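Local atomic coordinates of membrane protein (Acinetobacter baumannii AB307-0294, PDB entry 5DL5), a protein that forms a beta-barrel channel of the OprD family and probably lets small molecules, antibiotics among them, cross the outer membrane. Residues 39-44 and 90-95; 218-223 and 315-320; 224-229 and 234-239. One frame throughout, in Å; residues are numbered along the deposited sequence.

Interaction 1: residues 39-44 and 90-95; sequences LTRDKK and AGNQMI. With C8E ((hydroxyethyloxy)tri(ethyloxy)octane), chain B.
Asn92 and Leu39 bury the most surface in this contact, and they meet through a methyl group and an amide: Leu39 CD2 lies 3.6 Å from Asn92 ND2. Asn92 and Met94 belong to a type I' turn running from Gly91 to Met94, closed by the bond from Met94 N to Gly91 O, and the turn directs both side chains at the strand. Because CG of Leu39 stands anti to its own N (chi1 -169°), the two methyls are carried out over the turn, one to the amide of Asn92 and the other to SD of Met94. The Met94 chain folds back at chi2 and chi3, which brings its CE to 3.9 Å from Leu39 CB.

The polar half of the contact works through intermediaries, an illustration of how two segments can be joined by a water and a ligand. One water accepts from Asn92 ND2 at 2.7 Å and donates to Leu39 O at 2.9 Å; a weak bond also joins it to Gly91 O. Asn92 OD1 sits over one face of the Arg41 guanidinium, 3.3 Å from NH1, but the angle is too poor for a hydrogen bond. The detergent C8E completes the link: Arg41 NH1 donates to its O15 at 2.9 Å, NH2 donates to its O18, and Asn92 N reaches O9 at 3.0 Å in a nearly straight bond (167°).

Arg41 NE forms a salt bridge with Glu418. Strand 29-43 is paired through its backbone with strands 50-62 and 416-428 on either side. The 90-95 turn, part of the connection between strands 70-83 and 106-118, holds strand 50-62 directly, bonding Ser52 OG through Gly91 N and Thr50 OG1 through Asn92 ND2, and packs Ala90 and Met94 on Ser52.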
loop_
_atom_site.group_PDB
_atom_site.type_symbol
_atom_site.label_atom_id
_atom_site.label_comp_id
_atom_site.label_asym_id
_atom_site.label_seq_id
_atom_site.Cartn_x
_atom_site.Cartn_y
_atom_site.Cartn_z
ATOM N N LEU A 39 -14.364 1.230 9.491
ATOM C CA LEU A 39 -14.466 1.538 8.083
ATOM C C LEU A 39 -15.870 1.130 7.644
ATOM O O LEU A 39 -16.278 -0.025 7.783
ATOM C CB LEU A 39 -13.389 0.772 7.296
ATOM C CG LEU A 39 -13.132 1.127 5.827
ATOM C CD1 LEU A 39 -11.732 0.594 5.306
ATOM C CD2 LEU A 39 -14.285 0.751 4.942
ATOM N N THR A 40 -16.611 2.092 7.128
ATOM C CA THR A 40 -17.930 1.839 6.591
ATOM C C THR A 40 -18.064 2.431 5.181
ATOM O O THR A 40 -17.583 3.542 4.878
ATOM C CB THR A 40 -19.043 2.519 7.477
ATOM O OG1 THR A 40 -18.949 3.938 7.363
ATOM C CG2 THR A 40 -18.953 2.123 8.981
ATOM N N ARG A 41 -18.823 1.755 4.347
ATOM C CA ARG A 41 -19.195 2.202 2.982
ATOM C C ARG A 41 -20.715 2.020 2.810
ATOM O O ARG A 41 -21.238 0.863 2.881
ATOM C CB ARG A 41 -18.549 1.272 1.995
ATOM C CG ARG A 41 -17.039 1.466 1.939
ATOM C CD ARG A 41 -16.366 1.039 0.602
ATOM N NE ARG A 41 -14.922 1.219 0.788
ATOM C CZ ARG A 41 -13.972 0.733 0.005
ATOM N NH1 ARG A 41 -14.273 0.004 -0.992
ATOM N NH2 ARG A 41 -12.721 0.954 0.272
ATOM N N ASP A 42 -21.415 3.157 2.637
ATOM C CA ASP A 42 -22.841 3.209 2.363
ATOM C C ASP A 42 -23.029 3.313 0.883
ATOM O O ASP A 42 -22.518 4.246 0.256
ATOM C CB ASP A 42 -23.447 4.419 3.057
ATOM C CG ASP A 42 -23.293 4.323 4.594
ATOM O OD1 ASP A 42 -22.869 3.268 5.141
ATOM O OD2 ASP A 42 -23.543 5.320 5.296
ATOM N N LYS A 43 -23.720 2.367 0.298
ATOM C CA LYS A 43 -23.889 2.302 -1.173
ATOM C C LYS A 43 -25.392 2.456 -1.563
ATOM O O LYS A 43 -26.235 2.506 -0.703
ATOM C CB LYS A 43 -23.209 1.054 -1.693
ATOM C CG LYS A 43 -21.740 0.924 -1.242
ATOM C CD LYS A 43 -21.001 0.277 -2.379
ATOM C CE LYS A 43 -19.590 -0.118 -2.015
ATOM N NZ LYS A 43 -19.072 -0.997 -3.051
ATOM N N LYS A 44 -25.745 2.598 -2.832
ATOM C CA LYS A 44 -27.172 2.853 -3.136
ATOM C C LYS A 44 -27.999 1.512 -2.954
ATOM O O LYS A 44 -27.419 0.425 -2.674
ATOM C CB LYS A 44 -27.389 3.605 -4.430
ATOM C CG LYS A 44 -26.441 3.347 -5.588
ATOM C CD LYS A 44 -26.985 3.974 -6.886
ATOM C CE LYS A 44 -25.970 3.791 -7.980
ATOM N NZ LYS A 44 -26.529 3.766 -9.345
ATOM N N ALA A 90 -19.005 -7.041 7.532
ATOM C CA ALA A 90 -17.650 -6.681 7.405
ATOM C C ALA A 90 -17.054 -6.786 5.919
ATOM O O ALA A 90 -17.503 -7.562 5.164
ATOM C CB ALA A 90 -16.820 -7.541 8.304
ATOM N N GLY A 91 -15.943 -6.137 5.616
ATOM C CA GLY A 91 -15.411 -6.214 4.278
ATOM C C GLY A 91 -14.224 -5.309 4.184
ATOM O O GLY A 91 -13.726 -4.816 5.202
ATOM N N ASN A 92 -13.760 -5.127 2.951
ATOM C CA ASN A 92 -12.733 -4.169 2.666
ATOM C C ASN A 92 -11.460 -4.571 3.328
ATOM O O ASN A 92 -10.740 -3.762 3.764
ATOM C CB ASN A 92 -13.177 -2.744 3.026
ATOM C CG ASN A 92 -14.526 -2.424 2.467
ATOM O OD1 ASN A 92 -14.818 -2.472 1.180
ATOM N ND2 ASN A 92 -15.414 -2.211 3.343
ATOM N N GLN A 93 -11.231 -5.871 3.424
ATOM C CA GLN A 93 -10.029 -6.412 3.989
ATOM C C GLN A 93 -9.699 -6.005 5.427
ATOM O O GLN A 93 -8.536 -6.020 5.796
ATOM C CB GLN A 93 -8.823 -6.137 3.023
ATOM C CG GLN A 93 -9.021 -6.791 1.712
ATOM C CD GLN A 93 -10.073 -6.168 0.780
ATOM O OE1 GLN A 93 -10.201 -4.911 0.561
ATOM N NE2 GLN A 93 -10.904 -7.072 0.276
ATOM N N MET A 94 -10.739 -5.748 6.233
ATOM C CA MET A 94 -10.620 -5.345 7.647
ATOM C C MET A 94 -10.620 -6.536 8.626
ATOM O O MET A 94 -9.828 -6.545 9.584
ATOM C CB MET A 94 -11.783 -4.442 7.999
ATOM C CG MET A 94 -11.714 -3.059 7.400
ATOM S SD MET A 94 -10.455 -1.971 8.194
ATOM C CE MET A 94 -11.261 -1.498 9.721
ATOM N N ILE A 95 -11.425 -7.561 8.330
ATOM C CA ILE A 95 -11.694 -8.647 9.268
ATOM C C ILE A 95 -11.794 -9.962 8.508
ATOM O O ILE A 95 -12.594 -10.046 7.582
ATOM C CB ILE A 95 -13.020 -8.385 10.080
ATOM C CG1 ILE A 95 -12.850 -7.094 10.909
ATOM C CG2 ILE A 95 -13.271 -9.513 11.015
ATOM C CD1 ILE A 95 -14.209 -6.653 11.514
HETATM C C6 C8E B . -13.842 -10.187 0.613
HETATM C C7 C8E B . -14.332 -8.913 1.360
HETATM C C8 C8E B . -15.415 -8.072 0.643
HETATM O O9 C8E B . -15.315 -6.617 0.852
HETATM C C10 C8E B . -15.182 -6.010 -0.429
HETATM C C11 C8E B . -13.704 -6.007 -0.857
HETATM O O12 C8E B . -13.448 -5.028 -1.841
HETATM C C13 C8E B . -13.651 -3.656 -1.473
HETATM C C14 C8E B . -12.361 -3.030 -1.014
HETATM O O15 C8E B . -12.051 -1.789 -1.643
HETATM C C16 C8E B . -11.995 -1.729 -3.076
HETATM C C17 C8E B . -10.912 -0.691 -3.367
HETATM O O18 C8E B . -10.915 0.222 -2.227
HETATM C C19 C8E B . -9.623 0.707 -1.837
HETATM C C20 C8E B . -9.806 1.749 -0.746
HETATM O O21 C8E B . -8.656 2.571 -0.395
HETATM O O HOH W 1 -15.812 -2.329 6.059
#

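Interaction 2: residues 218-223 and 315-320; sequences RHYANV and SIYLPN
The end of the Tyr220 ring overlaps the CB of Tyr317, with Tyr220 OH 3.7 Å and Tyr220 CE1 3.9 Å from that carbon. The two tyrosine side chains cross at about a right angle. Tyr317 starts out toward the strand and then leads its own ring away, leaving CB and the backbone to make the touch; its carbonyl oxygen lies near the plane of the Tyr220 ring, at the edge, 3.9 Å from CE1. With CG anti to the backbone N (chi1 169°), Tyr220 reaches from the strand to the loop.

A second point of touch lies two residues earlier on each segment. Arg218 bends at chi3 (72°), bringing NH2 to 3.5 Å from Ser315 CB. This is packing alone, since the polar ends are held by others: NH1 forms a salt bridge with Asp311, NH2 donates to Val134 O, and Ser315 OG bonds to Asp311 O and Ala136 N. Asp311 therefore serves both sides of the contact, fixing the guanidinium and the serine next to one another.

Tyr317 is the centre of an inverse gamma turn, and its N is bonded to Tyr242 OH of the adjoining strand. A long loop between strands 289-300 and 332-341 thus lies against residues of strand 216-229. Loops folded inward against the barrel wall are a known feature of porins, where they narrow the channel, and this contact is consistent with that design.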
loop_
_atom_site.group_PDB
_atom_site.type_symbol
_atom_site.label_atom_id
_atom_site.label_comp_id
_atom_site.label_asym_id
_atom_site.label_seq_id
_atom_site.Cartn_x
_atom_site.Cartn_y
_atom_site.Cartn_z
ATOM N N ARG A 218 6.238 -7.117 -13.637
ATOM C CA ARG A 218 5.955 -5.740 -13.336
ATOM C C ARG A 218 7.208 -4.944 -13.087
ATOM O O ARG A 218 8.125 -5.444 -12.421
ATOM C CB ARG A 218 5.004 -5.643 -12.144
ATOM C CG ARG A 218 4.654 -4.224 -11.753
ATOM C CD ARG A 218 3.283 -4.158 -11.047
ATOM N NE ARG A 218 3.329 -4.683 -9.777
ATOM C CZ ARG A 218 2.290 -5.269 -9.098
ATOM N NH1 ARG A 218 1.102 -5.533 -9.628
ATOM N NH2 ARG A 218 2.577 -5.745 -7.925
ATOM N N HIS A 219 7.281 -3.766 -13.702
ATOM C CA HIS A 219 8.346 -2.838 -13.434
ATOM C C HIS A 219 7.814 -1.519 -12.954
ATOM O O HIS A 219 6.725 -1.114 -13.383
ATOM C CB HIS A 219 9.212 -2.704 -14.701
ATOM C CG HIS A 219 9.842 -4.005 -15.142
ATOM N ND1 HIS A 219 9.229 -4.875 -16.017
ATOM C CD2 HIS A 219 10.994 -4.611 -14.761
ATOM C CE1 HIS A 219 9.993 -5.937 -16.193
ATOM N NE2 HIS A 219 11.059 -5.804 -15.431
ATOM N N TYR A 220 8.583 -0.820 -12.127
ATOM C CA TYR A 220 8.186 0.482 -11.551
ATOM C C TYR A 220 9.421 1.364 -11.705
ATOM O O TYR A 220 10.552 0.924 -11.494
ATOM C CB TYR A 220 7.850 0.371 -10.069
ATOM C CG TYR A 220 7.666 1.688 -9.296
ATOM C CD1 TYR A 220 6.448 2.360 -9.299
ATOM C CD2 TYR A 220 8.699 2.216 -8.585
ATOM C CE1 TYR A 220 6.277 3.512 -8.618
ATOM C CE2 TYR A 220 8.546 3.433 -7.936
ATOM C CZ TYR A 220 7.316 3.998 -7.897
ATOM O OH TYR A 220 7.108 5.152 -7.248
ATOM N N ALA A 221 9.194 2.632 -12.019
ATOM C CA ALA A 221 10.245 3.656 -12.003
ATOM C C ALA A 221 9.677 4.918 -11.321
ATOM O O ALA A 221 8.499 5.231 -11.465
ATOM C CB ALA A 221 10.618 4.017 -13.471
ATOM N N ASN A 222 10.544 5.691 -10.692
ATOM C CA ASN A 222 10.153 6.984 -10.109
ATOM C C ASN A 222 11.333 7.939 -10.213
ATOM O O ASN A 222 12.520 7.561 -10.095
ATOM C CB ASN A 222 9.741 6.829 -8.651
ATOM C CG ASN A 222 9.566 8.166 -7.918
ATOM O OD1 ASN A 222 10.451 8.623 -7.245
ATOM N ND2 ASN A 222 8.412 8.744 -8.017
ATOM N N VAL A 223 10.974 9.192 -10.432
ATOM C CA VAL A 223 11.898 10.302 -10.225
ATOM C C VAL A 223 11.159 11.421 -9.450
ATOM O O VAL A 223 9.978 11.729 -9.739
ATOM C CB VAL A 223 12.569 10.689 -11.534
ATOM C CG1 VAL A 223 11.581 11.262 -12.543
ATOM C CG2 VAL A 223 13.557 11.821 -11.268
ATOM N N SER A 315 0.594 -2.213 -3.670
ATOM C CA SER A 315 1.539 -1.998 -4.774
ATOM C C SER A 315 1.001 -0.895 -5.748
ATOM O O SER A 315 0.769 -1.152 -6.912
ATOM C CB SER A 315 1.801 -3.295 -5.526
ATOM O OG SER A 315 2.397 -4.210 -4.650
ATOM N N ILE A 316 0.794 0.317 -5.240
ATOM C CA ILE A 316 0.030 1.383 -5.942
ATOM C C ILE A 316 0.698 2.702 -5.567
ATOM O O ILE A 316 0.073 3.505 -4.922
ATOM C CB ILE A 316 -1.475 1.233 -5.671
ATOM C CG1 ILE A 316 -2.362 2.275 -6.327
ATOM C CG2 ILE A 316 -1.891 1.410 -4.250
ATOM C CD1 ILE A 316 -2.551 2.222 -7.786
ATOM N N TYR A 317 1.962 2.907 -5.912
ATOM C CA TYR A 317 2.732 4.109 -5.488
ATOM C C TYR A 317 2.471 5.266 -6.536
ATOM O O TYR A 317 3.292 5.588 -7.344
ATOM C CB TYR A 317 4.200 3.765 -5.348
ATOM C CG TYR A 317 4.619 3.056 -3.973
ATOM C CD1 TYR A 317 3.916 2.006 -3.461
ATOM C CD2 TYR A 317 5.766 3.375 -3.356
ATOM C CE1 TYR A 317 4.265 1.382 -2.289
ATOM C CE2 TYR A 317 6.193 2.732 -2.193
ATOM C CZ TYR A 317 5.401 1.737 -1.658
ATOM O OH TYR A 317 5.778 1.088 -0.525
ATOM N N LEU A 318 1.224 5.702 -6.628
ATOM C CA LEU A 318 0.770 6.717 -7.592
ATOM C C LEU A 318 -0.119 7.734 -6.806
ATOM O O LEU A 318 -0.651 7.378 -5.759
ATOM C CB LEU A 318 -0.097 6.035 -8.635
ATOM C CG LEU A 318 0.655 5.057 -9.543
ATOM C CD1 LEU A 318 -0.310 4.278 -10.399
ATOM C CD2 LEU A 318 1.613 5.734 -10.449
ATOM N N PRO A 319 -0.250 8.944 -7.295
ATOM C CA PRO A 319 -0.899 10.047 -6.474
ATOM C C PRO A 319 -2.420 10.009 -6.487
ATOM O O PRO A 319 -3.078 10.447 -5.581
ATOM C CB PRO A 319 -0.384 11.315 -7.211
ATOM C CG PRO A 319 -0.172 10.942 -8.655
ATOM C CD PRO A 319 0.406 9.506 -8.517
ATOM N N ASN A 320 -3.045 9.492 -7.532
ATOM C CA ASN A 320 -4.531 9.591 -7.645
ATOM C C ASN A 320 -5.110 8.292 -7.151
ATOM O O ASN A 320 -5.617 7.424 -7.917
ATOM C CB ASN A 320 -5.028 9.886 -9.020
ATOM C CG ASN A 320 -4.587 11.259 -9.535
ATOM O OD1 ASN A 320 -3.941 12.036 -8.836
ATOM N ND2 ASN A 320 -4.896 11.529 -10.794
#

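Interaction 3: residues 224-229 and 234-239; sequences NFKQPL and SLTYDF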
loop_
_atom_site.group_PDB
_atom_site.type_symbol
_atom_site.label_atom_id
_atom_site.label_comp_id
_atom_site.label_asym_id
_atom_site.label_seq_id
_atom_site.Cartn_x
_atom_site.Cartn_y
_atom_site.Cartn_z
ATOM N N ASN A 224 11.873 12.044 -8.538
ATOM C CA ASN A 224 11.371 12.956 -7.604
ATOM C C ASN A 224 12.395 14.078 -7.465
ATOM O O ASN A 224 13.561 13.854 -7.220
ATOM C CB ASN A 224 10.947 12.264 -6.270
ATOM C CG ASN A 224 10.220 13.199 -5.372
ATOM O OD1 ASN A 224 10.826 14.078 -4.738
ATOM N ND2 ASN A 224 8.880 13.131 -5.409
ATOM N N PHE A 225 11.934 15.311 -7.750
ATOM C CA PHE A 225 12.801 16.490 -7.844
ATOM C C PHE A 225 12.123 17.618 -7.042
ATOM O O PHE A 225 11.010 18.007 -7.327
ATOM C CB PHE A 225 13.095 16.954 -9.273
ATOM C CG PHE A 225 13.992 18.185 -9.319
ATOM C CD1 PHE A 225 15.278 18.141 -8.825
ATOM C CD2 PHE A 225 13.521 19.373 -9.754
ATOM C CE1 PHE A 225 16.090 19.281 -8.781
ATOM C CE2 PHE A 225 14.332 20.531 -9.742
ATOM C CZ PHE A 225 15.604 20.469 -9.243
ATOM N N LYS A 226 12.812 18.056 -6.006
ATOM C CA LYS A 226 12.436 19.175 -5.228
ATOM C C LYS A 226 13.232 20.408 -5.565
ATOM O O LYS A 226 14.442 20.416 -5.437
ATOM C CB LYS A 226 12.678 18.893 -3.783
ATOM C CG LYS A 226 12.326 20.116 -2.927
ATOM C CD LYS A 226 12.418 19.719 -1.476
ATOM C CE LYS A 226 12.277 20.942 -0.581
ATOM N NZ LYS A 226 12.521 20.460 0.814
ATOM N N GLN A 227 12.506 21.487 -5.838
ATOM C CA GLN A 227 13.040 22.734 -6.286
ATOM C C GLN A 227 12.754 23.888 -5.275
ATOM O O GLN A 227 11.640 24.383 -5.170
ATOM C CB GLN A 227 12.424 22.953 -7.648
ATOM C CG GLN A 227 13.416 23.529 -8.630
ATOM C CD GLN A 227 13.539 24.931 -8.387
ATOM O OE1 GLN A 227 12.543 25.522 -8.069
ATOM N NE2 GLN A 227 14.735 25.481 -8.433
ATOM N N PRO A 228 13.751 24.246 -4.472
ATOM C CA PRO A 228 13.668 25.305 -3.460
ATOM C C PRO A 228 13.241 26.615 -4.050
ATOM O O PRO A 228 13.645 26.889 -5.172
ATOM C CB PRO A 228 15.127 25.453 -2.986
ATOM C CG PRO A 228 15.703 24.107 -3.188
ATOM C CD PRO A 228 15.084 23.621 -4.466
ATOM N N LEU A 229 12.389 27.344 -3.342
ATOM C CA LEU A 229 11.896 28.650 -3.742
ATOM C C LEU A 229 12.110 29.579 -2.525
ATOM O O LEU A 229 12.409 29.092 -1.420
ATOM C CB LEU A 229 10.385 28.562 -4.084
ATOM C CG LEU A 229 9.908 27.766 -5.313
ATOM C CD1 LEU A 229 8.396 27.805 -5.440
ATOM C CD2 LEU A 229 10.494 28.417 -6.544
ATOM N N SER A 234 8.676 25.599 -1.766
ATOM C CA SER A 234 9.282 24.728 -2.708
ATOM C C SER A 234 8.258 24.197 -3.615
ATOM O O SER A 234 7.097 24.205 -3.305
ATOM C CB SER A 234 9.937 23.492 -2.030
ATOM O OG SER A 234 8.925 22.697 -1.433
ATOM N N LEU A 235 8.778 23.650 -4.679
ATOM C CA LEU A 235 8.033 22.943 -5.660
ATOM C C LEU A 235 8.633 21.590 -5.789
ATOM O O LEU A 235 9.822 21.496 -6.005
ATOM C CB LEU A 235 8.093 23.684 -6.993
ATOM C CG LEU A 235 6.694 23.696 -7.614
ATOM C CD1 LEU A 235 6.012 24.987 -7.232
ATOM C CD2 LEU A 235 6.756 23.537 -9.121
ATOM N N THR A 236 7.816 20.561 -5.682
ATOM C CA THR A 236 8.261 19.212 -5.848
ATOM C C THR A 236 7.502 18.570 -7.024
ATOM O O THR A 236 6.258 18.541 -7.030
ATOM C CB THR A 236 7.974 18.396 -4.557
ATOM O OG1 THR A 236 8.577 19.096 -3.506
ATOM C CG2 THR A 236 8.438 16.859 -4.616
ATOM N N TYR A 237 8.281 17.982 -7.950
ATOM C CA TYR A 237 7.766 17.291 -9.075
ATOM C C TYR A 237 8.045 15.843 -8.953
ATOM O O TYR A 237 9.111 15.431 -8.504
ATOM C CB TYR A 237 8.479 17.745 -10.352
ATOM C CG TYR A 237 8.431 19.208 -10.619
ATOM C CD1 TYR A 237 9.459 20.034 -10.185
ATOM C CD2 TYR A 237 7.429 19.744 -11.348
ATOM C CE1 TYR A 237 9.475 21.382 -10.498
ATOM C CE2 TYR A 237 7.404 21.067 -11.669
ATOM C CZ TYR A 237 8.446 21.872 -11.245
ATOM O OH TYR A 237 8.389 23.196 -11.526
ATOM N N ASP A 238 7.101 15.061 -9.358
ATOM C CA ASP A 238 7.187 13.595 -9.281
ATOM C C ASP A 238 6.681 12.954 -10.593
ATOM O O ASP A 238 5.554 13.316 -11.122
ATOM C CB ASP A 238 6.365 13.058 -8.090
ATOM C CG ASP A 238 6.638 11.559 -7.843
ATOM O OD1 ASP A 238 7.714 11.210 -7.211
ATOM O OD2 ASP A 238 5.856 10.700 -8.383
ATOM N N PHE A 239 7.460 12.017 -11.121
ATOM C CA PHE A 239 7.035 11.168 -12.262
ATOM C C PHE A 239 7.184 9.738 -11.839
ATOM O O PHE A 239 8.305 9.311 -11.373
ATOM C CB PHE A 239 7.909 11.606 -13.481
ATOM C CG PHE A 239 7.709 10.830 -14.787
ATOM C CD1 PHE A 239 6.455 10.331 -15.212
ATOM C CD2 PHE A 239 8.811 10.689 -15.689
ATOM C CE1 PHE A 239 6.310 9.631 -16.421
ATOM C CE2 PHE A 239 8.676 10.014 -16.935
ATOM C CZ PHE A 239 7.420 9.514 -17.333
#
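Asn224 faces Asp238 in a beta hairpin of the barrel wall, as a non-hydrogen-bonded antiparallel pair. Its CB lies 3.5 Å from Asp238 OD1, the same oxygen that its tip will bond. From there CG, anti to the backbone N (chi1 -171°), turns the amide toward the neighbouring strand and is itself 3.7 Å from Asp238 OD1. OD1 of Asn224 comes to 3.7 Å from Thr236 CG2, and ND2 donates to Asp238 OD1 at 2.9 Å. This bond is nearly straight (169°); it lies in the amide plane and meets the anti side of the carboxylate, whose plane is turned 52° from the amide. Asp238 has two further partners: Asn222 ND2, from the strand of Asn224, at OD1, and Ser240 OG, from its own strand, at OD2, a network that probably favours the ionised acid.

The backbone ladder behind it is regular. Phe225 with Tyr237 and Gln227 with Leu235 are hydrogen-bonded pairs, and the non-hydrogen-bonded pair Lys226 with Thr236 lies between them.

On the face shared by Phe225 and Tyr237 the two rings run side by side, pointing the same way; Tyr237 CD1 meets the edge of the Phe225 ring, 4.1 Å from its CD2. On the other face the Lys226 chain is extended and passes Thr236 OG1 with CG before its CE reaches Ser234 CB at 3.8 Å. Toward the turn of the hairpin the methyl CD1 of Leu229 rests 4.1 Å from Leu235 CD1.

How the interactions relate
From the N terminus, interaction 1 comes first: strand 29-43 meets the loop ahead of strand 106-118, closing a stretch that contains strands 50-62 and 70-83. It is complete before the chain reaches strand 216-229, which serves both remaining contacts. Interaction 3 pairs the later part of that strand with strand 233-246, and this tight hairpin is nested within the much longer loop closed by interaction 2, which returns the chain at residues 315-320. The latter two touch directly through Asn222 and Val223 against Asp238 and Phe239. Interaction 1 stands apart, its centre about 36 Å from that of interaction 3, across the chain's centre.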